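Long-range contacts in aminopeptidase (Aneurinibacillus sp. AM-1, PDB 5IB9), which probably acts as a zinc-dependent aminopeptidase, removing residues one at a time from the N-terminal ends of peptides: residues 203-208 and 267-272; 226-231 and 271-276; 297-302 and 345-350. One frame throughout, in Å; residues are numbered along the deposited sequence.

Interaction 1: residues 203-208 and 267-272; sequences SHNVIA and ITFGAE. With ZN (zinc ion), chain G; BES (2-(3-amino-2-hydroxy-4-phenyl-butyrylamino)-4-methyl-pentanoic acid), chain H.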
loop_
_atom_site.group_PDB
_atom_site.type_symbol
_atom_site.label_atom_id
_atom_site.label_comp_id
_atom_site.label_asym_id
_atom_site.label_seq_id
_atom_site.Cartn_x
_atom_site.Cartn_y
_atom_site.Cartn_z
ATOM N N SER A 203 4.105 5.047 11.226
ATOM C CA SER A 203 4.940 6.220 10.978
ATOM C C SER A 203 4.133 7.307 10.217
ATOM O O SER A 203 2.886 7.189 10.070
ATOM C CB SER A 203 6.191 5.750 10.183
ATOM O OG SER A 203 7.144 6.788 9.873
ATOM N N HIS A 204 4.806 8.373 9.855
ATOM C CA HIS A 204 4.112 9.524 9.248
ATOM C C HIS A 204 4.983 10.244 8.260
ATOM O O HIS A 204 6.208 10.267 8.392
ATOM C CB HIS A 204 3.797 10.548 10.330
ATOM C CG HIS A 204 3.067 10.020 11.531
ATOM N ND1 HIS A 204 3.664 9.303 12.559
ATOM C CD2 HIS A 204 1.741 10.033 11.799
ATOM C CE1 HIS A 204 2.715 8.881 13.396
ATOM N NE2 HIS A 204 1.564 9.380 12.998
ATOM N N ASN A 205 4.313 10.938 7.298
ATOM C CA ASN A 205 4.940 11.970 6.463
ATOM C C ASN A 205 4.371 13.312 6.892
ATOM O O ASN A 205 3.201 13.403 7.225
ATOM C CB ASN A 205 4.626 11.735 4.974
ATOM C CG ASN A 205 5.004 10.340 4.545
ATOM O OD1 ASN A 205 6.128 9.924 4.797
ATOM N ND2 ASN A 205 4.194 9.738 3.715
ATOM N N VAL A 206 5.190 14.344 6.805
ATOM C CA VAL A 206 4.763 15.723 7.159
ATOM C C VAL A 206 4.834 16.523 5.875
ATOM O O VAL A 206 5.860 16.582 5.210
ATOM C CB VAL A 206 5.687 16.362 8.211
ATOM C CG1 VAL A 206 5.073 17.778 8.468
ATOM C CG2 VAL A 206 5.716 15.526 9.478
ATOM N N ILE A 207 3.677 17.121 5.501
ATOM C CA ILE A 207 3.574 17.727 4.165
ATOM C C ILE A 207 3.126 19.210 4.300
ATOM O O ILE A 207 2.061 19.498 4.875
ATOM C CB ILE A 207 2.537 17.035 3.307
ATOM C CG1 ILE A 207 2.888 15.562 3.114
ATOM C CG2 ILE A 207 2.408 17.728 1.899
ATOM C CD1 ILE A 207 1.771 14.682 3.567
ATOM N N ALA A 208 3.908 20.178 3.794
ATOM C CA ALA A 208 3.602 21.637 3.917
ATOM C C ALA A 208 3.578 22.170 2.507
ATOM O O ALA A 208 4.492 21.988 1.776
ATOM C CB ALA A 208 4.768 22.351 4.742
ATOM N N ILE A 267 8.271 18.216 2.035
ATOM C CA ILE A 267 7.800 17.006 2.666
ATOM C C ILE A 267 8.956 16.345 3.445
ATOM O O ILE A 267 10.092 16.235 2.916
ATOM C CB ILE A 267 7.240 15.960 1.614
ATOM C CG1 ILE A 267 6.222 16.638 0.732
ATOM C CG2 ILE A 267 6.701 14.739 2.386
ATOM C CD1 ILE A 267 5.661 15.642 -0.301
ATOM N N THR A 268 8.625 15.909 4.679
ATOM C CA THR A 268 9.583 15.002 5.315
ATOM C C THR A 268 8.946 13.651 5.424
ATOM O O THR A 268 7.818 13.484 5.868
ATOM C CB THR A 268 10.087 15.562 6.715
ATOM O OG1 THR A 268 9.015 15.623 7.670
ATOM C CG2 THR A 268 10.678 16.911 6.437
ATOM N N PHE A 269 9.684 12.628 4.950
ATOM C CA PHE A 269 9.107 11.272 4.862
ATOM C C PHE A 269 9.486 10.413 6.040
ATOM O O PHE A 269 10.622 10.502 6.507
ATOM C CB PHE A 269 9.608 10.608 3.613
ATOM C CG PHE A 269 9.302 11.286 2.319
ATOM C CD1 PHE A 269 7.971 11.308 1.819
ATOM C CD2 PHE A 269 10.266 11.905 1.561
ATOM C CE1 PHE A 269 7.658 11.944 0.607
ATOM C CE2 PHE A 269 9.974 12.534 0.336
ATOM C CZ PHE A 269 8.681 12.541 -0.114
ATOM N N GLY A 270 8.555 9.555 6.464
ATOM C CA GLY A 270 8.902 8.581 7.516
ATOM C C GLY A 270 9.368 7.283 6.902
ATOM O O GLY A 270 9.189 6.997 5.730
ATOM N N ALA A 271 10.011 6.479 7.762
ATOM C CA ALA A 271 10.332 5.057 7.421
ATOM C C ALA A 271 11.099 4.953 6.184
ATOM O O ALA A 271 10.978 4.014 5.432
ATOM C CB ALA A 271 9.038 4.152 7.463
ATOM N N GLU A 272 11.970 5.901 5.849
ATOM C CA GLU A 272 12.874 5.816 4.707
ATOM C C GLU A 272 13.841 4.621 4.868
ATOM O O GLU A 272 14.081 3.900 3.884
ATOM C CB GLU A 272 13.612 7.149 4.439
ATOM C CG GLU A 272 14.405 7.154 3.124
ATOM C CD GLU A 272 15.864 6.673 3.312
ATOM O OE1 GLU A 272 16.321 6.417 4.455
ATOM O OE2 GLU A 272 16.456 6.566 2.216
HETATM ZN ZN ZN G . -0.134 9.312 14.097
HETATM N N2 BES H . 21.003 8.239 2.701
HETATM C C1 BES H . 20.900 6.791 2.516
HETATM C C6 BES H . 21.181 6.477 1.049
HETATM C C7 BES H . 22.604 6.652 0.528
HETATM C C8 BES H . 23.750 6.318 1.291
HETATM C C12 BES H . 22.763 7.133 -0.790
HETATM C C9 BES H . 25.033 6.473 0.724
HETATM C C11 BES H . 24.057 7.295 -1.358
HETATM C C10 BES H . 25.184 6.967 -0.588
HETATM C C2 BES H . 19.507 6.307 2.936
HETATM O O2 BES H . 19.343 6.982 4.181
HETATM C C3 BES H . 19.642 4.839 3.151
HETATM O O3 BES H . 20.360 4.459 4.070
HETATM N N1 BES H . 19.069 4.058 2.302
HETATM C C4 BES H . 19.247 2.608 2.430
HETATM C C13 BES H . 18.428 2.052 1.278
HETATM C C14 BES H . 16.926 2.342 1.369
HETATM C C15 BES H . 16.326 1.581 0.194
HETATM C C16 BES H . 16.278 1.976 2.705
HETATM C C5 BES H . 20.670 2.144 2.149
HETATM O O1 BES H . 21.023 0.993 2.541
HETATM O O4 BES H . 21.490 2.850 1.535
HETATM O O HOH W 1 -0.144 10.453 15.673
HETATM O O HOH W 2 -0.943 7.626 14.725
HETATM O O HOH W 3 0.049 7.096 15.257
HETATM O O HOH W 4 0.401 8.753 16.030
#
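N205 meets F269 and G270 where the antiparallel strands 187-210 and 263-269, part of the sheet of the M28 peptidase fold, run out of regular pairing. Its CB rests 3.7 Å from T268 O. N205 CG lies anti to the carbonyl carbon, beside the backbone N (chi1 -54°), and is 4.1 Å from F269 CD1. Amide and ring stand nearly square, 84° apart, with OD1 in the ring plane at its edge. At the tip, OD1 takes the backbone N-H of G270, N to OD1 3.0 Å and 160° at the hydrogen. An asparagine suits this place because its short amide accepts here while donating at the other end: ND2 bonds to Q58 OE1 and G278 O.

One residue further, V206 and T268 form a hydrogen-bonded pair, V206 N to T268 O and T268 N to V206 O both 2.9 Å. Their side chains lie side by side on one face, beneath helix 35-50, with V206 CB 3.5 Å from T268 OG1. The following I207 and I267 make a non-hydrogen-bonded pair and turn their branched apolar chains to the other face, where Y282 packs on both.

G270, lacking a side chain, allows S203 OG to approach its CA to 3.4 Å; that hydroxyl is hydrogen-bonded to E37 OE1. H204 faces away from the partner strand, and its NE2 binds a zinc ion at 2.0 Å, together with water and E288 of the second subunit.

Interaction 2: residues 226-231 and 271-276; sequences GSHHDS and AEENGL. With ZN (zinc ion), chain C; ZN (zinc ion), chain B; BES (2-(3-amino-2-hydroxy-4-phenyl-butyrylamino)-4-methyl-pentanoic acid), chain H.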
loop_
_atom_site.group_PDB
_atom_site.type_symbol
_atom_site.label_atom_id
_atom_site.label_comp_id
_atom_site.label_asym_id
_atom_site.label_seq_id
_atom_site.Cartn_x
_atom_site.Cartn_y
_atom_site.Cartn_z
ATOM N N GLY A 226 11.928 17.172 -0.819
ATOM C CA GLY A 226 11.764 16.114 0.220
ATOM C C GLY A 226 13.084 15.832 0.994
ATOM O O GLY A 226 14.190 16.136 0.539
ATOM N N SER A 227 12.874 15.148 2.107
ATOM C CA SER A 227 13.947 14.592 2.977
ATOM C C SER A 227 13.255 13.564 3.800
ATOM O O SER A 227 12.029 13.412 3.749
ATOM C CB SER A 227 14.618 15.696 3.851
ATOM O OG SER A 227 13.550 16.409 4.532
ATOM N N HIS A 228 14.006 12.798 4.590
ATOM C CA HIS A 228 13.391 11.828 5.533
ATOM C C HIS A 228 13.783 12.125 6.973
ATOM O O HIS A 228 14.914 12.582 7.238
ATOM C CB HIS A 228 13.729 10.327 5.165
ATOM C CG HIS A 228 15.193 9.926 5.310
ATOM N ND1 HIS A 228 15.668 9.303 6.475
ATOM C CD2 HIS A 228 16.167 9.890 4.398
ATOM C CE1 HIS A 228 16.969 8.994 6.243
ATOM N NE2 HIS A 228 17.286 9.361 5.017
ATOM N N HIS A 229 12.818 11.904 7.853
ATOM C CA HIS A 229 13.030 12.264 9.274
ATOM C C HIS A 229 13.350 11.146 10.232
ATOM O O HIS A 229 13.580 11.449 11.369
ATOM C CB HIS A 229 11.837 13.125 9.804
ATOM C CG HIS A 229 10.480 12.519 9.562
ATOM N ND1 HIS A 229 9.998 11.288 9.942
ATOM C CD2 HIS A 229 9.489 13.120 8.853
ATOM C CE1 HIS A 229 8.733 11.144 9.476
ATOM N NE2 HIS A 229 8.426 12.282 8.849
ATOM N N ASP A 230 13.441 9.937 9.698
ATOM C CA ASP A 230 13.885 8.796 10.545
ATOM C C ASP A 230 15.380 8.537 10.331
ATOM O O ASP A 230 15.992 8.982 9.339
ATOM C CB ASP A 230 13.127 7.534 10.170
ATOM C CG ASP A 230 13.360 7.036 8.759
ATOM O OD1 ASP A 230 13.347 7.831 7.758
ATOM O OD2 ASP A 230 13.584 5.814 8.613
ATOM N N SER A 231 15.910 7.830 11.362
ATOM C CA SER A 231 17.326 7.391 11.222
ATOM C C SER A 231 17.419 5.937 11.618
ATOM O O SER A 231 16.455 5.358 12.058
ATOM C CB SER A 231 18.275 8.256 12.083
ATOM O OG SER A 231 18.033 7.990 13.462
ATOM N N ALA A 271 10.011 6.479 7.762
ATOM C CA ALA A 271 10.332 5.057 7.421
ATOM C C ALA A 271 11.099 4.953 6.184
ATOM O O ALA A 271 10.978 4.014 5.432
ATOM C CB ALA A 271 9.038 4.152 7.463
ATOM N N GLU A 272 11.970 5.901 5.849
ATOM C CA GLU A 272 12.874 5.816 4.707
ATOM C C GLU A 272 13.841 4.621 4.868
ATOM O O GLU A 272 14.081 3.900 3.884
ATOM C CB GLU A 272 13.612 7.149 4.439
ATOM C CG GLU A 272 14.405 7.154 3.124
ATOM C CD GLU A 272 15.864 6.673 3.312
ATOM O OE1 GLU A 272 16.321 6.417 4.455
ATOM O OE2 GLU A 272 16.456 6.566 2.216
ATOM N N GLU A 273 14.308 4.475 6.098
ATOM C CA GLU A 273 15.414 3.488 6.292
ATOM C C GLU A 273 14.859 2.075 6.242
ATOM O O GLU A 273 15.674 1.127 6.068
ATOM C CB GLU A 273 16.029 3.773 7.629
ATOM C CG GLU A 273 16.772 5.149 7.832
ATOM C CD GLU A 273 18.064 5.304 7.007
ATOM O OE1 GLU A 273 18.349 4.390 6.168
ATOM O OE2 GLU A 273 18.742 6.415 7.210
ATOM N N ASN A 274 13.562 1.934 6.327
ATOM C CA ASN A 274 12.858 0.673 6.225
ATOM C C ASN A 274 12.521 0.238 4.824
ATOM O O ASN A 274 11.768 -0.732 4.640
ATOM C CB ASN A 274 11.487 0.749 7.030
ATOM C CG ASN A 274 11.680 1.198 8.477
ATOM O OD1 ASN A 274 11.760 0.366 9.407
ATOM N ND2 ASN A 274 11.925 2.483 8.653
ATOM N N GLY A 275 12.962 0.975 3.789
ATOM C CA GLY A 275 12.637 0.681 2.442
ATOM C C GLY A 275 11.737 1.726 1.774
ATOM O O GLY A 275 10.920 1.417 0.929
ATOM N N LEU A 276 11.998 2.997 2.067
ATOM C CA LEU A 276 11.289 4.115 1.398
ATOM C C LEU A 276 9.820 4.082 1.702
ATOM O O LEU A 276 9.046 4.413 0.797
ATOM C CB LEU A 276 11.607 4.194 -0.135
ATOM C CG LEU A 276 13.079 3.948 -0.484
ATOM C CD1 LEU A 276 13.153 4.079 -2.013
ATOM C CD2 LEU A 276 14.053 4.868 0.195
HETATM ZN ZN ZN C . 19.153 9.034 4.296
HETATM ZN ZN ZN B . 20.283 6.052 5.817
HETATM N N2 BES H . 21.003 8.239 2.701
HETATM C C1 BES H . 20.900 6.791 2.516
HETATM C C6 BES H . 21.181 6.477 1.049
HETATM C C7 BES H . 22.604 6.652 0.528
HETATM C C8 BES H . 23.750 6.318 1.291
HETATM C C12 BES H . 22.763 7.133 -0.790
HETATM C C9 BES H . 25.033 6.473 0.724
HETATM C C11 BES H . 24.057 7.295 -1.358
HETATM C C10 BES H . 25.184 6.967 -0.588
HETATM C C2 BES H . 19.507 6.307 2.936
HETATM O O2 BES H . 19.343 6.982 4.181
HETATM C C3 BES H . 19.642 4.839 3.151
HETATM O O3 BES H . 20.360 4.459 4.070
HETATM N N1 BES H . 19.069 4.058 2.302
HETATM C C4 BES H . 19.247 2.608 2.430
HETATM C C13 BES H . 18.428 2.052 1.278
HETATM C C14 BES H . 16.926 2.342 1.369
HETATM C C15 BES H . 16.326 1.581 0.194
HETATM C C16 BES H . 16.278 1.976 2.705
HETATM C C5 BES H . 20.670 2.144 2.149
HETATM O O1 BES H . 21.023 0.993 2.541
HETATM O O4 BES H . 21.490 2.850 1.535
#
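H228 and E272 meet through two bends: H228 CG is set between its backbone N and carbonyl carbon (chi1 67°), while E272 folds at chi2 (-91°), bringing its CD back over the H228 ring. Imidazole and carboxylate are stacked with planes 15° apart, E272 OE1 lying over the face, toward the rim, 3.1 Å from H228 NE2. This is a stack and not a hydrogen bond, because NE2 gives its lone pair to zinc, at 2.0 Å, and has no hydrogen to share. Nearer the backbone, E272 CB makes a CH-pi contact, 3.7 Å from the ring centroid.

This is the dinuclear zinc centre of the M28 peptidases, occupied here by the inhibitor. D240 and D301 join H228 at the first ion; E273 grips the second through OE2 at 2.1 Å and more loosely through OE1 at 2.6 Å, with D240 and H371. Hydroxyl O2 of the inhibitor binds both ions.

D230, a second-shell residue, ties the zinc ligands H228 and E273 and the neighbouring E272 together. An aspartate suits because its two oxygens divide the work: OD2 accepts E273 N at 2.9 Å through the syn lone pair, while OD1 takes E272 N at 3.0 Å from above the carboxylate plane and a weak bond from H228 ND1. G275 N and L276 N both bond to E272 O; at G275's backbone angles a CB would jam against the preceding carbonyl O.

Interaction 3: residues 297-302 and 345-350; sequences MFQLDM and RSDHES. With ZN (zinc ion), chain C; BES (2-(3-amino-2-hydroxy-4-phenyl-butyrylamino)-4-methyl-pentanoic acid), chain H.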
loop_
_atom_site.group_PDB
_atom_site.type_symbol
_atom_site.label_atom_id
_atom_site.label_comp_id
_atom_site.label_asym_id
_atom_site.label_seq_id
_atom_site.Cartn_x
_atom_site.Cartn_y
_atom_site.Cartn_z
ATOM N N MET A 297 11.054 16.635 -8.515
ATOM C CA MET A 297 11.116 16.275 -7.114
ATOM C C MET A 297 12.605 16.283 -6.764
ATOM O O MET A 297 13.444 15.603 -7.382
ATOM C CB MET A 297 10.482 14.868 -6.817
ATOM C CG MET A 297 10.419 14.469 -5.298
ATOM S SD MET A 297 11.946 13.717 -4.802
ATOM C CE MET A 297 11.593 13.669 -3.041
ATOM N N PHE A 298 12.939 17.150 -5.796
ATOM C CA PHE A 298 14.312 17.335 -5.217
ATOM C C PHE A 298 14.380 16.605 -3.916
ATOM O O PHE A 298 13.687 16.947 -2.991
ATOM C CB PHE A 298 14.612 18.798 -4.988
ATOM C CG PHE A 298 14.652 19.648 -6.235
ATOM C CD1 PHE A 298 15.911 20.214 -6.620
ATOM C CD2 PHE A 298 13.519 19.944 -7.002
ATOM C CE1 PHE A 298 15.978 21.016 -7.737
ATOM C CE2 PHE A 298 13.613 20.765 -8.149
ATOM C CZ PHE A 298 14.824 21.303 -8.510
ATOM N N GLN A 299 15.192 15.564 -3.807
ATOM C CA GLN A 299 15.417 14.828 -2.560
ATOM C C GLN A 299 16.724 15.205 -1.855
ATOM O O GLN A 299 17.766 15.269 -2.525
ATOM C CB GLN A 299 15.409 13.324 -2.844
ATOM C CG GLN A 299 15.805 12.489 -1.602
ATOM C CD GLN A 299 14.723 12.475 -0.485
ATOM O OE1 GLN A 299 13.676 13.035 -0.615
ATOM N NE2 GLN A 299 14.955 11.739 0.586
ATOM N N LEU A 300 16.629 15.632 -0.601
ATOM C CA LEU A 300 17.864 16.094 0.149
ATOM C C LEU A 300 18.144 15.028 1.201
ATOM O O LEU A 300 17.359 14.797 2.120
ATOM C CB LEU A 300 17.459 17.413 0.858
ATOM C CG LEU A 300 17.046 18.591 -0.063
ATOM C CD1 LEU A 300 16.340 19.574 0.767
ATOM C CD2 LEU A 300 18.431 19.272 -0.378
ATOM N N ASP A 301 19.270 14.335 0.996
ATOM C CA ASP A 301 19.657 13.241 1.985
ATOM C C ASP A 301 21.181 13.291 2.089
ATOM O O ASP A 301 21.862 13.041 1.082
ATOM C CB ASP A 301 19.199 11.950 1.387
ATOM C CG ASP A 301 19.115 10.761 2.415
ATOM O OD1 ASP A 301 19.605 10.944 3.537
ATOM O OD2 ASP A 301 18.461 9.718 2.202
ATOM N N MET A 302 21.640 13.540 3.302
ATOM C CA MET A 302 23.045 13.698 3.647
ATOM C C MET A 302 23.702 14.875 2.965
ATOM O O MET A 302 24.438 14.705 2.043
ATOM C CB MET A 302 23.766 12.378 3.405
ATOM C CG MET A 302 23.265 11.403 4.330
ATOM S SD MET A 302 23.822 9.673 4.120
ATOM C CE MET A 302 25.588 9.857 4.193
ATOM N N ARG A 345 18.359 4.419 -3.559
ATOM C CA ARG A 345 18.601 4.291 -2.119
ATOM C C ARG A 345 18.049 5.462 -1.307
ATOM O O ARG A 345 18.533 5.723 -0.170
ATOM C CB ARG A 345 20.110 4.122 -1.735
ATOM C CG ARG A 345 20.812 2.938 -2.431
ATOM C CD ARG A 345 22.395 3.034 -2.270
ATOM N NE ARG A 345 22.818 2.981 -0.870
ATOM C CZ ARG A 345 24.079 3.049 -0.454
ATOM N NH1 ARG A 345 25.073 3.126 -1.337
ATOM N NH2 ARG A 345 24.350 3.015 0.846
ATOM N N SER A 346 17.134 6.258 -1.913
ATOM C CA SER A 346 16.496 7.388 -1.100
ATOM C C SER A 346 15.155 7.657 -1.776
ATOM O O SER A 346 14.786 7.021 -2.731
ATOM C CB SER A 346 17.405 8.615 -1.010
ATOM O OG SER A 346 16.952 9.468 0.033
ATOM N N ASP A 347 14.419 8.583 -1.194
ATOM C CA ASP A 347 12.997 8.800 -1.558
ATOM C C ASP A 347 12.765 9.303 -2.985
ATOM O O ASP A 347 11.634 9.116 -3.463
ATOM C CB ASP A 347 12.353 9.774 -0.555
ATOM C CG ASP A 347 12.373 9.206 0.875
ATOM O OD1 ASP A 347 11.805 8.113 1.084
ATOM O OD2 ASP A 347 13.035 9.869 1.733
ATOM N N HIS A 348 13.804 9.757 -3.689
ATOM C CA HIS A 348 13.598 10.115 -5.109
ATOM C C HIS A 348 13.157 8.903 -5.912
ATOM O O HIS A 348 12.458 9.070 -6.915
ATOM C CB HIS A 348 14.816 10.774 -5.721
ATOM C CG HIS A 348 16.045 9.916 -5.658
ATOM N ND1 HIS A 348 16.545 9.357 -4.481
ATOM C CD2 HIS A 348 16.888 9.584 -6.657
ATOM C CE1 HIS A 348 17.646 8.651 -4.806
ATOM N NE2 HIS A 348 17.881 8.808 -6.114
ATOM N N GLU A 349 13.528 7.691 -5.493
ATOM C CA GLU A 349 13.096 6.461 -6.211
ATOM C C GLU A 349 11.594 6.304 -6.237
ATOM O O GLU A 349 11.056 5.692 -7.163
ATOM C CB GLU A 349 13.702 5.291 -5.494
ATOM C CG GLU A 349 13.660 3.971 -6.330
ATOM C CD GLU A 349 14.595 2.935 -5.687
ATOM O OE1 GLU A 349 15.814 3.181 -5.439
ATOM O OE2 GLU A 349 14.099 1.878 -5.396
ATOM N N SER A 350 10.903 6.854 -5.245
ATOM C CA SER A 350 9.428 6.746 -5.236
ATOM C C SER A 350 8.705 7.587 -6.242
ATOM O O SER A 350 7.587 7.259 -6.654
ATOM C CB SER A 350 8.980 7.050 -3.793
ATOM O OG SER A 350 9.610 6.111 -2.882
HETATM ZN ZN ZN C . 19.153 9.034 4.296
HETATM N N2 BES H . 21.003 8.239 2.701
HETATM C C1 BES H . 20.900 6.791 2.516
HETATM C C6 BES H . 21.181 6.477 1.049
HETATM C C7 BES H . 22.604 6.652 0.528
HETATM C C8 BES H . 23.750 6.318 1.291
HETATM C C12 BES H . 22.763 7.133 -0.790
HETATM C C9 BES H . 25.033 6.473 0.724
HETATM C C11 BES H . 24.057 7.295 -1.358
HETATM C C10 BES H . 25.184 6.967 -0.588
HETATM C C2 BES H . 19.507 6.307 2.936
HETATM O O2 BES H . 19.343 6.982 4.181
HETATM C C3 BES H . 19.642 4.839 3.151
HETATM O O3 BES H . 20.360 4.459 4.070
HETATM N N1 BES H . 19.069 4.058 2.302
HETATM C C4 BES H . 19.247 2.608 2.430
HETATM C C13 BES H . 18.428 2.052 1.278
HETATM C C14 BES H . 16.926 2.342 1.369
HETATM C C15 BES H . 16.326 1.581 0.194
HETATM C C16 BES H . 16.278 1.976 2.705
HETATM C C5 BES H . 20.670 2.144 2.149
HETATM O O1 BES H . 21.023 0.993 2.541
HETATM O O4 BES H . 21.490 2.850 1.535
#
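The amide of Q299 and the carboxylate of D347 stand almost square to each other, their planes 81° apart, and touch through a weak hydrogen bond from NE2 to OD2, 2.9 Å long. Beside them, the H348 ring has S346 CB at its edge, in plane, while Q299 CG comes near it obliquely. The guanidinium of R345 carries the inhibitor's phenyl atom C8 over one face, 3.3 Å above the plane and toward the rim, and has C5 of the inhibitor's carboxylate at its edge. All this lies where strand 294-300 of the M28 peptidase sheet delivers D301 to the zinc site, facing the loop that leads into helix 348-352.

Q299 is long enough to reach from the strand to the loop. Its chain starts extended and then turns at chi2 (71°), which places CD beside D347 CB. A second N-H···O bond runs from Q299 NE2 to S346 OG, 3.1 Å, with the hydroxyl tilted 24° from the amide plane. The serine hydroxyl in turn donates a hydrogen bond to D301, so one small group accepts and donates, as a serine can. Q299 and S346 thus form a second shell that probably orients D301.

Further back, M297 SD lies 4.0 Å from H348 CA, an apolar chain packed against the first turn of the helix. D347 is also held by S279 through OD1, and H348 NE2 by E343 O. R345 NE reaches inhibitor atom O4 at 2.8 Å, and R345 O accepts the inhibitor's amide N1. D301 chelates zinc with OD1 at 2.1 Å and OD2 at 2.3 Å, and this OD2 also receives S346 OG at 2.7 Å on its anti lone pair.

Overall arrangement
Of the strands in these contacts, 187-210 comes first along the chain, then 222-228, and interaction 1 closes its loop when strand 263-269 returns antiparallel to 187-210. Interaction 2 starts within that loop and ends just beyond it, so the two cross, sharing A271 and E272. Interaction 3 follows in series, joining strand 294-300 to the loop before helix 348-352. Strand 222-228 lies between 263-269 and 294-300: F269 bonds to S227 and H229 through the backbone on one side, G226 to F298 and L300 on the other. E272 also packs against S346 and D347 of interaction 3. Interactions 2 and 3 meet at one zinc ion through H228 and D301, and all three reach the inhibitor.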